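Local atomic coordinates of ribokinase, putative (Burkholderia thailandensis, PDB entry 3B1N), a protein that binds nucleosides such as inosine and mizoribine together with adenine nucleotides, and probably phosphorylates the nucleosides as a nucleoside kinase of the pfkB (ribokinase) family. Residues R43-G47 and Q287-T291; T98-M104 and T115-A121; V214-I218 and I228-D232; Q236-V240 and G273-L278. All coordinates share one frame; numbering follows the deposited sequence.

Contact 1. Residues R43-G47 and Q287-T291; sequences RREFG and QGPQT
E45, F46 and Q290 bury the most surface where R43-G47 meets Q287-T291, and waters make the polar links between the two segments. The E45 side chain bends at CG (chi2 -76°) and crosses that of Q287 at about a right angle, while the carboxylate and amide planes are 35° apart. E45 OE2 lies 3.8 Å from Q287 CG, and E45 OE1 3.9 Å from T291 CG2. OE2 accepts from two waters. One of them, at 2.7 Å from E45 OE2, takes the amide N-H of Q287 NE2; the other is shared with the edge of the R43 guanidinium, in its plane. E45 OE2 has three polar partners: these waters and, in a longer salt bridge of 3.4 Å, R43 NH2.

F46 contributes mainly through its backbone. Its O sits 3.4 Å from P289 CG and receives a water at 2.7 Å that in turn accepts from Q290 N. The F46 ring leads away from the loop and meets Y78 edge-to-face. Q290 runs its extended chain past the F46 carbonyl, with OE1 3.9 Å from F46 CB. Its amide is held beyond the two segments: NE2 donates to N52 and bonds Y78, while OE1 accepts from R81, which together fix the amide's rotation.

Strand 45-47 is one of the two outer strands of the four-stranded sheet within this chain, bonded by its backbone to strand 10-16. The loop follows helix 269-284; P289 packs on D12 and I14 of strand 10-16 and on N52 of helix 49-59, close to the nucleoside pocket that includes G47.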
# COMPACT_ATOMS: atom_id res chain seq x y z
N ARG B 43 -14.50 -0.33 0.35
CA ARG B 43 -15.48 -0.51 -0.71
C ARG B 43 -14.76 -1.08 -1.91
O ARG B 43 -13.76 -0.51 -2.37
CB ARG B 43 -16.07 0.83 -1.10
CG ARG B 43 -17.56 0.89 -1.01
CD ARG B 43 -18.04 2.32 -0.67
NE ARG B 43 -17.22 3.39 -1.25
CZ ARG B 43 -17.11 3.65 -2.56
NH1 ARG B 43 -17.74 2.90 -3.45
NH2 ARG B 43 -16.35 4.66 -2.96
N ARG B 44 -15.23 -2.21 -2.39
CA ARG B 44 -14.57 -2.76 -3.57
C ARG B 44 -15.08 -2.13 -4.86
O ARG B 44 -16.27 -1.93 -5.09
CB ARG B 44 -14.54 -4.29 -3.57
CG ARG B 44 -13.79 -4.87 -2.38
CD ARG B 44 -13.25 -6.25 -2.67
NE ARG B 44 -14.27 -7.20 -3.12
CZ ARG B 44 -14.01 -8.47 -3.43
NH1 ARG B 44 -12.76 -8.93 -3.36
NH2 ARG B 44 -15.00 -9.27 -3.84
N GLU B 45 -14.12 -1.77 -5.68
CA GLU B 45 -14.41 -1.08 -6.94
C GLU B 45 -14.11 -2.09 -8.04
O GLU B 45 -13.25 -2.98 -7.92
CB GLU B 45 -13.48 0.10 -7.14
CG GLU B 45 -13.52 1.23 -6.12
CD GLU B 45 -14.70 2.15 -6.24
OE1 GLU B 45 -15.64 1.85 -7.03
OE2 GLU B 45 -14.66 3.19 -5.53
N PHE B 46 -14.81 -1.94 -9.15
CA PHE B 46 -14.52 -2.77 -10.29
C PHE B 46 -13.23 -2.34 -10.99
O PHE B 46 -13.08 -1.16 -11.34
CB PHE B 46 -15.72 -2.69 -11.28
CG PHE B 46 -17.00 -3.21 -10.70
CD1 PHE B 46 -17.21 -4.57 -10.59
CD2 PHE B 46 -17.95 -2.32 -10.20
CE1 PHE B 46 -18.41 -5.06 -10.05
CE2 PHE B 46 -19.15 -2.81 -9.64
CZ PHE B 46 -19.37 -4.16 -9.56
N GLY B 47 -12.33 -3.32 -11.20
CA GLY B 47 -10.99 -3.01 -11.65
C GLY B 47 -10.40 -4.15 -12.43
O GLY B 47 -11.12 -4.92 -13.06
N GLN B 287 -13.48 8.65 -8.31
CA GLN B 287 -12.84 7.65 -7.47
C GLN B 287 -13.08 6.30 -8.08
O GLN B 287 -14.25 5.95 -8.27
CB GLN B 287 -13.55 7.69 -6.09
CG GLN B 287 -13.07 6.65 -5.12
CD GLN B 287 -11.61 6.77 -4.87
OE1 GLN B 287 -11.08 7.89 -4.76
NE2 GLN B 287 -10.91 5.63 -4.81
N GLY B 288 -12.02 5.53 -8.32
CA GLY B 288 -12.20 4.19 -8.86
C GLY B 288 -11.73 4.26 -10.31
O GLY B 288 -11.82 5.32 -10.94
N PRO B 289 -11.29 3.14 -10.88
CA PRO B 289 -10.88 3.16 -12.29
C PRO B 289 -12.05 3.26 -13.27
O PRO B 289 -11.79 3.63 -14.42
CB PRO B 289 -10.10 1.84 -12.47
CG PRO B 289 -10.47 1.01 -11.29
CD PRO B 289 -10.90 1.89 -10.18
N GLN B 290 -13.29 2.93 -12.86
CA GLN B 290 -14.40 2.88 -13.83
C GLN B 290 -15.63 3.68 -13.41
O GLN B 290 -16.71 3.47 -13.96
CB GLN B 290 -14.81 1.42 -14.10
CG GLN B 290 -13.70 0.50 -14.64
CD GLN B 290 -14.19 -0.95 -14.70
OE1 GLN B 290 -15.41 -1.21 -14.90
NE2 GLN B 290 -13.27 -1.90 -14.63
N THR B 291 -15.51 4.63 -12.49
CA THR B 291 -16.75 5.31 -12.10
C THR B 291 -17.08 6.52 -12.95
O THR B 291 -18.27 6.88 -13.04
CB THR B 291 -16.81 5.61 -10.61
OG1 THR B 291 -15.89 6.66 -10.30
CG2 THR B 291 -16.45 4.37 -9.84
O HOH W 1 -16.44 5.28 -5.76
O HOH W 2 -12.49 3.58 -4.03
O HOH W 3 -14.09 1.29 -10.68

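Contact 2. Residues T98-M104 and T115-A121; sequences TYSAQAM and TAFHPGA. With MZR (5-hydroxy-1-(beta-D-ribofuranosyl)-1H-imidazole-4-carboxamide), chain F.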
# COMPACT_ATOMS: atom_id res chain seq x y z
N THR B 98 -13.47 -20.53 -6.36
CA THR B 98 -12.24 -19.70 -6.40
C THR B 98 -12.65 -18.24 -6.18
O THR B 98 -13.76 -17.85 -6.58
CB THR B 98 -11.54 -19.86 -7.79
OG1 THR B 98 -11.18 -21.22 -7.97
CG2 THR B 98 -10.28 -19.04 -7.93
N TYR B 99 -11.75 -17.46 -5.57
CA TYR B 99 -11.99 -16.02 -5.43
C TYR B 99 -11.43 -15.29 -6.64
O TYR B 99 -10.41 -15.70 -7.19
CB TYR B 99 -11.37 -15.46 -4.14
CG TYR B 99 -12.14 -15.86 -2.89
CD1 TYR B 99 -13.06 -14.99 -2.31
CD2 TYR B 99 -11.93 -17.11 -2.30
CE1 TYR B 99 -13.75 -15.35 -1.13
CE2 TYR B 99 -12.63 -17.48 -1.15
CZ TYR B 99 -13.53 -16.59 -0.60
OH TYR B 99 -14.21 -16.94 0.53
N SER B 100 -12.08 -14.18 -7.03
CA SER B 100 -11.50 -13.32 -8.04
C SER B 100 -10.27 -12.59 -7.50
O SER B 100 -10.12 -12.41 -6.28
CB SER B 100 -12.54 -12.29 -8.51
OG SER B 100 -13.73 -12.96 -8.89
N ALA B 101 -9.44 -12.12 -8.44
CA ALA B 101 -8.30 -11.25 -8.10
C ALA B 101 -8.72 -10.05 -7.27
O ALA B 101 -9.78 -9.48 -7.48
CB ALA B 101 -7.60 -10.76 -9.38
N GLN B 102 -7.86 -9.66 -6.34
CA GLN B 102 -8.11 -8.52 -5.46
C GLN B 102 -6.84 -7.70 -5.36
O GLN B 102 -5.77 -8.22 -5.08
CB GLN B 102 -8.58 -9.01 -4.07
CG GLN B 102 -8.55 -7.94 -3.03
CD GLN B 102 -9.75 -7.03 -3.08
OE1 GLN B 102 -10.90 -7.50 -2.92
NE2 GLN B 102 -9.50 -5.72 -3.25
N ALA B 103 -6.95 -6.41 -5.64
CA ALA B 103 -5.79 -5.51 -5.54
C ALA B 103 -6.00 -4.57 -4.39
O ALA B 103 -7.06 -3.98 -4.25
CB ALA B 103 -5.65 -4.69 -6.85
N MET B 104 -4.98 -4.46 -3.53
CA MET B 104 -5.00 -3.46 -2.46
C MET B 104 -4.00 -2.40 -2.90
O MET B 104 -2.81 -2.66 -2.97
CB MET B 104 -4.60 -4.12 -1.12
CG MET B 104 -5.45 -5.32 -0.70
SD MET B 104 -7.04 -4.77 -0.02
CE MET B 104 -6.53 -3.78 1.38
N THR B 115 1.00 -1.58 -4.86
CA THR B 115 -0.16 -2.48 -4.87
C THR B 115 0.23 -3.87 -4.36
O THR B 115 1.21 -4.45 -4.83
CB THR B 115 -0.70 -2.60 -6.29
OG1 THR B 115 -1.20 -1.32 -6.69
CG2 THR B 115 -1.81 -3.67 -6.41
N ALA B 116 -0.51 -4.39 -3.38
CA ALA B 116 -0.42 -5.80 -3.03
C ALA B 116 -1.54 -6.50 -3.78
O ALA B 116 -2.73 -6.13 -3.61
CB ALA B 116 -0.66 -5.95 -1.54
N PHE B 117 -1.16 -7.50 -4.55
CA PHE B 117 -2.12 -8.12 -5.47
C PHE B 117 -2.31 -9.57 -5.09
O PHE B 117 -1.33 -10.32 -5.05
CB PHE B 117 -1.62 -7.93 -6.92
CG PHE B 117 -2.68 -8.15 -7.95
CD1 PHE B 117 -3.52 -7.09 -8.33
CD2 PHE B 117 -2.83 -9.41 -8.53
CE1 PHE B 117 -4.50 -7.32 -9.29
CE2 PHE B 117 -3.84 -9.65 -9.46
CZ PHE B 117 -4.65 -8.58 -9.85
N HIS B 118 -3.55 -9.96 -4.80
CA HIS B 118 -3.86 -11.37 -4.56
C HIS B 118 -4.49 -11.96 -5.82
O HIS B 118 -5.62 -11.62 -6.14
CB HIS B 118 -4.78 -11.62 -3.37
CG HIS B 118 -4.84 -13.08 -3.02
ND1 HIS B 118 -5.93 -13.87 -3.32
CD2 HIS B 118 -3.90 -13.92 -2.51
CE1 HIS B 118 -5.67 -15.12 -2.97
NE2 HIS B 118 -4.45 -15.17 -2.46
N PRO B 119 -3.75 -12.78 -6.55
CA PRO B 119 -4.17 -13.17 -7.89
C PRO B 119 -5.46 -13.94 -7.93
O PRO B 119 -6.23 -13.70 -8.85
CB PRO B 119 -3.00 -13.98 -8.46
CG PRO B 119 -2.18 -14.32 -7.26
CD PRO B 119 -2.40 -13.30 -6.22
N GLY B 120 -5.71 -14.86 -7.00
CA GLY B 120 -6.91 -15.66 -7.10
C GLY B 120 -7.02 -16.29 -8.49
O GLY B 120 -6.05 -16.84 -9.05
N ALA B 121 -8.20 -16.15 -9.08
CA ALA B 121 -8.51 -16.74 -10.38
C ALA B 121 -7.58 -16.26 -11.50
O ALA B 121 -7.40 -16.96 -12.49
CB ALA B 121 -9.95 -16.46 -10.73
N1 MZR F . -1.30 -7.89 -12.41
O3 MZR F . -3.54 -6.29 -12.86
C4 MZR F . -2.94 -5.59 -11.79
C5 MZR F . -1.71 -5.95 -11.12
C6 MZR F . -0.89 -7.12 -11.42
O6 MZR F . 0.11 -7.28 -10.69
N7 MZR F . -1.57 -4.97 -10.19
C8 MZR F . -2.61 -4.11 -10.30
N9 MZR F . -3.47 -4.48 -11.29
C1' MZR F . -4.68 -3.76 -11.73
C2' MZR F . -5.65 -3.29 -10.66
O2' MZR F . -6.62 -4.31 -10.53
C3' MZR F . -6.14 -1.93 -11.23
O3' MZR F . -7.53 -1.83 -11.51
C4' MZR F . -5.33 -1.73 -12.49
O4' MZR F . -4.19 -2.54 -12.28
C5' MZR F . -4.93 -0.28 -12.66
O5' MZR F . -4.19 -0.21 -13.90
O HOH W 4 -8.13 -13.05 -4.56
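A101 and A103 press their methyl groups against the F117 ring: A103 CB is 3.5 Å from F117 CD1, and A101 CB is 3.7 Å from F117 CZ. F117 shares its face of the sheet with A103, and with CG anti to the backbone N (chi1 -163°) the ring end nears the neighbouring strand. One face has the Q102 carbonyl oxygen above it near the rim, and the opposite face carries the mizoribine imidazole, with F117 CE1 3.4 Å from MZR C4. T115 CG2 adds a methyl contact to MZR C8.

Behind this lies a beta hairpin whose strands 101-104 and 115-118 run antiparallel at 165°. Q102 and H118 form a hydrogen-bonded pair, M104 and A116 another, and M104 N gives A116 O a nearly straight bond (2.8 Å, 174°). The second subunit continues the sheet in parallel beside T115-F117, and its S36 bonds the bound nucleoside.

Toward T98 and A121 the pairing thins. One backbone bond, A121 N to Y99 O at 2.9 Å, remains, and T98 CG2 touches A121 CB at 3.8 Å. The exposed Y99 ring leads away, while a water bridges S100 O and H118 ND1, in plane at the imidazole edge, 2.7 Å from H118 ND1.

Contact 3. Residues V214-I218 and I228-D232; sequences VQALI and IRHRD
H230 brings its CB within 3.4 Å of Q215 O, while its imidazole turns away from the opposing strand. The ring's edge meets I228 O in plane, within its own strand, and its NE2 is hydrogen-bonded to E235. W269 meets the ring with the two planes at about 35°. A chi1 of 55°, which sets CG between the backbone N and the carbonyl carbon, places the imidazole there.

On the same face of the sheet as H230, A216 CB reaches I228 CG2 at 4.1 Å. I218 and I228 lie side by side and point the same way, their CG1 atoms 4.0 Å apart. F255 and L259 of helix 251-264 and W269 of helix 269-284 cover this apolar face. L217 and R229 project from the other face; the arginine chain bends at CG and CD, and its NH2 forms a salt bridge with D208.

Two backbone bonds make L217 and R229 a hydrogen-bonded pair: L217 N to R229 O (2.8 Å) and the nearly straight R229 N to L217 O (2.9 Å). Farther from the hairpin turn, A216 CA makes a CA-H...O contact with R229 O at 3.1 Å. Past it, a water takes over from direct pairing, donating to Q215 O at 2.7 Å and accepting from R231 N.

With axes at 166°, strands 216-218 and 228-230 form an antiparallel beta hairpin. Strand 216-220, ending at T220 of the ADP site, is the last of the parallel strands of the large sheet in the Rossmann-like ribokinase fold; 226-230 turns back antiparallel beside it, followed by the edge strand 233-237.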
# COMPACT_ATOMS: atom_id res chain seq x y z
N VAL B 214 8.84 -2.08 -32.95
CA VAL B 214 7.39 -1.92 -32.94
C VAL B 214 6.97 -0.82 -33.90
O VAL B 214 7.78 0.01 -34.32
CB VAL B 214 6.85 -1.57 -31.51
CG1 VAL B 214 6.96 -2.79 -30.56
CG2 VAL B 214 7.57 -0.30 -30.94
N GLN B 215 5.69 -0.80 -34.23
CA GLN B 215 5.13 0.30 -35.00
C GLN B 215 5.01 1.60 -34.20
O GLN B 215 5.13 2.70 -34.77
CB GLN B 215 3.79 -0.08 -35.63
CG GLN B 215 3.98 -1.15 -36.72
CD GLN B 215 2.68 -1.51 -37.42
OE1 GLN B 215 1.72 -0.73 -37.40
NE2 GLN B 215 2.64 -2.71 -38.04
N ALA B 216 4.73 1.50 -32.90
CA ALA B 216 4.69 2.71 -32.08
C ALA B 216 5.06 2.34 -30.66
O ALA B 216 4.70 1.25 -30.20
CB ALA B 216 3.29 3.39 -32.08
N LEU B 217 5.83 3.21 -30.03
CA LEU B 217 6.20 3.11 -28.60
C LEU B 217 5.55 4.30 -27.93
O LEU B 217 5.85 5.46 -28.21
CB LEU B 217 7.72 3.19 -28.43
CG LEU B 217 8.33 3.44 -27.04
CD1 LEU B 217 7.84 2.41 -26.01
CD2 LEU B 217 9.85 3.49 -27.08
N ILE B 218 4.61 3.98 -27.04
CA ILE B 218 3.78 4.99 -26.39
C ILE B 218 4.17 5.01 -24.92
O ILE B 218 4.16 3.95 -24.27
CB ILE B 218 2.29 4.65 -26.52
CG1 ILE B 218 1.84 4.57 -28.00
CG2 ILE B 218 1.45 5.64 -25.78
CD1 ILE B 218 1.54 3.17 -28.45
N ILE B 228 4.23 9.57 -28.38
CA ILE B 228 4.04 8.42 -29.26
C ILE B 228 5.14 8.46 -30.32
O ILE B 228 5.12 9.33 -31.23
CB ILE B 228 2.69 8.49 -29.93
CG1 ILE B 228 1.59 8.46 -28.85
CG2 ILE B 228 2.52 7.30 -30.93
CD1 ILE B 228 0.13 8.48 -29.40
N ARG B 229 6.04 7.53 -30.22
CA ARG B 229 7.16 7.40 -31.17
C ARG B 229 6.79 6.36 -32.22
O ARG B 229 6.53 5.20 -31.91
CB ARG B 229 8.41 6.95 -30.41
CG ARG B 229 9.59 6.65 -31.34
CD ARG B 229 10.67 7.67 -31.15
NE ARG B 229 11.66 7.24 -30.19
CZ ARG B 229 12.86 6.75 -30.52
NH1 ARG B 229 13.20 6.60 -31.78
NH2 ARG B 229 13.70 6.38 -29.57
N HIS B 230 6.81 6.77 -33.49
CA HIS B 230 6.45 5.89 -34.61
C HIS B 230 7.45 6.16 -35.74
O HIS B 230 8.29 7.04 -35.61
CB HIS B 230 5.01 6.12 -35.06
CG HIS B 230 4.70 7.55 -35.41
ND1 HIS B 230 4.55 7.99 -36.71
CD2 HIS B 230 4.54 8.64 -34.62
CE1 HIS B 230 4.33 9.29 -36.71
NE2 HIS B 230 4.29 9.71 -35.45
N ARG B 231 7.35 5.39 -36.82
CA ARG B 231 8.18 5.48 -38.04
C ARG B 231 8.68 6.90 -38.37
O ARG B 231 9.89 7.18 -38.42
CB ARG B 231 7.34 4.89 -39.21
CG ARG B 231 7.96 4.81 -40.62
CD ARG B 231 8.74 3.52 -40.85
NE ARG B 231 10.12 3.70 -40.39
CZ ARG B 231 11.18 3.04 -40.86
NH1 ARG B 231 11.04 2.12 -41.81
NH2 ARG B 231 12.39 3.30 -40.37
N ASP B 232 7.73 7.81 -38.58
CA ASP B 232 8.02 9.13 -39.17
C ASP B 232 8.35 10.26 -38.20
O ASP B 232 8.76 11.36 -38.63
CB ASP B 232 6.83 9.56 -40.04
CG ASP B 232 6.65 8.66 -41.26
OD1 ASP B 232 7.61 7.91 -41.60
OD2 ASP B 232 5.54 8.71 -41.86
O HOH W 5 5.24 3.37 -37.34

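Contact 4. Residues Q236-V240 and G273-L278; sequences QIPAV and GRLASL. With ADP (adenosine-5'-diphosphate), chain G.
S277 OG donates to P238 O at 2.7 Å and accepts from ADP O2' in a longer bond of 3.3 Å, so one hydroxyl links helix, loop and nucleotide. Its chi1 of -177° sets OG anti to the backbone N and directs it at the loop carbonyl, with the donor tilted 16° from the carbonyl plane. A water reinforces the arrangement: it accepts from V240 N, donates to S277 O, and lies 2.8 Å from ADP O2'. V240 O approaches the adenine at C2, so both segments contribute to the nucleotide pocket.

At the other end, I237 lies against the bare backbone of G273, its CG2 3.3 Å from G273 O and its CD1 3.8 Å from G273 CA. The R274 chain, extended from CG to NE, brings its guanidinium against the proline, with P238 CD over one face near the rim, 3.6 Å from R274 NH2. R274 NH1 is tied to A270 O of the same helix. V240 and L278 cross obliquely, their CG1 and CD1 atoms 4.0 Å apart.

The end of edge strand 233-237 and the loop that follows pass beside helix 269-284. F303 and F307 of helix 296-307 pack against R274, L278 and V240, while A276 turns to helix 251-264.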
# COMPACT_ATOMS: atom_id res chain seq x y z
N GLN B 236 4.12 14.60 -29.50
CA GLN B 236 4.07 15.04 -28.13
C GLN B 236 2.61 15.30 -27.81
O GLN B 236 2.00 16.28 -28.28
CB GLN B 236 4.87 16.33 -27.95
CG GLN B 236 6.35 16.21 -28.34
CD GLN B 236 7.15 15.36 -27.36
OE1 GLN B 236 8.10 14.66 -27.75
NE2 GLN B 236 6.76 15.38 -26.10
N ILE B 237 2.00 14.43 -27.01
CA ILE B 237 0.59 14.52 -26.75
C ILE B 237 0.40 15.33 -25.46
O ILE B 237 0.94 14.93 -24.41
CB ILE B 237 0.01 13.10 -26.50
CG1 ILE B 237 0.30 12.14 -27.67
CG2 ILE B 237 -1.52 13.17 -26.15
CD1 ILE B 237 -0.29 12.64 -29.04
N PRO B 238 -0.37 16.41 -25.51
CA PRO B 238 -0.60 17.17 -24.28
C PRO B 238 -1.55 16.48 -23.35
O PRO B 238 -2.47 15.80 -23.82
CB PRO B 238 -1.24 18.48 -24.76
CG PRO B 238 -1.62 18.25 -26.20
CD PRO B 238 -1.04 16.97 -26.70
N ALA B 239 -1.40 16.73 -22.05
CA ALA B 239 -2.47 16.40 -21.13
C ALA B 239 -3.69 17.28 -21.32
O ALA B 239 -3.59 18.42 -21.80
CB ALA B 239 -1.97 16.52 -19.66
N VAL B 240 -4.85 16.78 -20.94
CA VAL B 240 -6.06 17.58 -20.81
C VAL B 240 -6.15 17.98 -19.35
O VAL B 240 -6.04 17.13 -18.48
CB VAL B 240 -7.32 16.79 -21.25
CG1 VAL B 240 -8.61 17.56 -21.06
CG2 VAL B 240 -7.22 16.48 -22.72
N GLY B 273 -3.79 9.78 -29.83
CA GLY B 273 -3.11 10.17 -28.56
C GLY B 273 -3.94 11.16 -27.79
O GLY B 273 -4.05 11.04 -26.56
N ARG B 274 -4.52 12.17 -28.47
CA ARG B 274 -5.27 13.17 -27.73
C ARG B 274 -6.55 12.58 -27.15
O ARG B 274 -6.98 12.96 -26.05
CB ARG B 274 -5.55 14.38 -28.65
CG ARG B 274 -4.33 15.24 -28.78
CD ARG B 274 -4.54 16.28 -29.87
NE ARG B 274 -3.42 17.25 -29.85
CZ ARG B 274 -2.18 16.99 -30.26
NH1 ARG B 274 -1.82 15.79 -30.73
NH2 ARG B 274 -1.26 17.97 -30.20
N LEU B 275 -7.17 11.63 -27.87
CA LEU B 275 -8.36 10.99 -27.32
C LEU B 275 -7.99 10.20 -26.05
O LEU B 275 -8.73 10.27 -25.08
CB LEU B 275 -9.03 10.09 -28.39
CG LEU B 275 -10.27 9.37 -27.87
CD1 LEU B 275 -11.42 10.34 -27.53
CD2 LEU B 275 -10.77 8.37 -28.96
N ALA B 276 -6.90 9.44 -26.13
CA ALA B 276 -6.39 8.65 -25.00
C ALA B 276 -6.15 9.60 -23.81
O ALA B 276 -6.54 9.32 -22.67
CB ALA B 276 -5.11 7.98 -25.43
N SER B 277 -5.47 10.72 -24.07
CA SER B 277 -5.14 11.73 -23.06
C SER B 277 -6.41 12.29 -22.42
O SER B 277 -6.52 12.39 -21.17
CB SER B 277 -4.36 12.83 -23.75
OG SER B 277 -3.97 13.77 -22.77
N LEU B 278 -7.42 12.55 -23.24
CA LEU B 278 -8.70 13.00 -22.72
C LEU B 278 -9.32 11.96 -21.82
O LEU B 278 -9.80 12.29 -20.71
CB LEU B 278 -9.67 13.36 -23.84
CG LEU B 278 -11.09 13.67 -23.43
CD1 LEU B 278 -11.18 14.86 -22.51
CD2 LEU B 278 -11.92 13.91 -24.70
PB ADP G . -0.59 4.96 -15.36
O1B ADP G . 0.61 5.04 -14.43
O2B ADP G . -0.41 3.83 -16.32
O3B ADP G . -1.97 5.00 -14.82
PA ADP G . -0.15 7.82 -16.18
O1A ADP G . -0.10 8.25 -14.71
O2A ADP G . 1.04 8.07 -17.06
O3A ADP G . -0.43 6.27 -16.37
O5' ADP G . -1.45 8.53 -16.67
C5' ADP G . -1.91 8.17 -17.98
C4' ADP G . -2.54 9.34 -18.73
O4' ADP G . -3.67 9.82 -17.99
C3' ADP G . -1.60 10.56 -18.90
O3' ADP G . -0.72 10.40 -20.01
C2' ADP G . -2.61 11.68 -18.97
O2' ADP G . -3.12 11.79 -20.32
C1' ADP G . -3.73 11.24 -18.07
N9 ADP G . -3.49 11.77 -16.70
C8 ADP G . -2.83 11.20 -15.64
N7 ADP G . -2.79 12.07 -14.58
C5 ADP G . -3.35 13.20 -14.99
C6 ADP G . -3.59 14.51 -14.38
N6 ADP G . -3.18 14.70 -13.10
N1 ADP G . -4.19 15.44 -15.10
C2 ADP G . -4.59 15.23 -16.38
N3 ADP G . -4.42 14.04 -16.98
C4 ADP G . -3.80 13.04 -16.37
O HOH W 6 -4.68 14.04 -19.89

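Overall arrangement
From the N terminus, R43-G47 opens the longest loop, which contact 1 closes when the chain returns at Q287-T291 some 240 residues later. The other three contacts nest inside it, in series and without crossing. Contact 2 closes a short hairpin in the small sheet that strand 45-47 also joins, and R44 and Q102 bring the two contacts together there. Contact 3 closes a second hairpin at one side of the large sheet. Contact 4 then ties the next strand to helix 269-284, and I228 CD1 packs on G273 and I237 between them. Contacts 2 and 3 have centres about 33 Å apart, on opposite sides of the chain's centre.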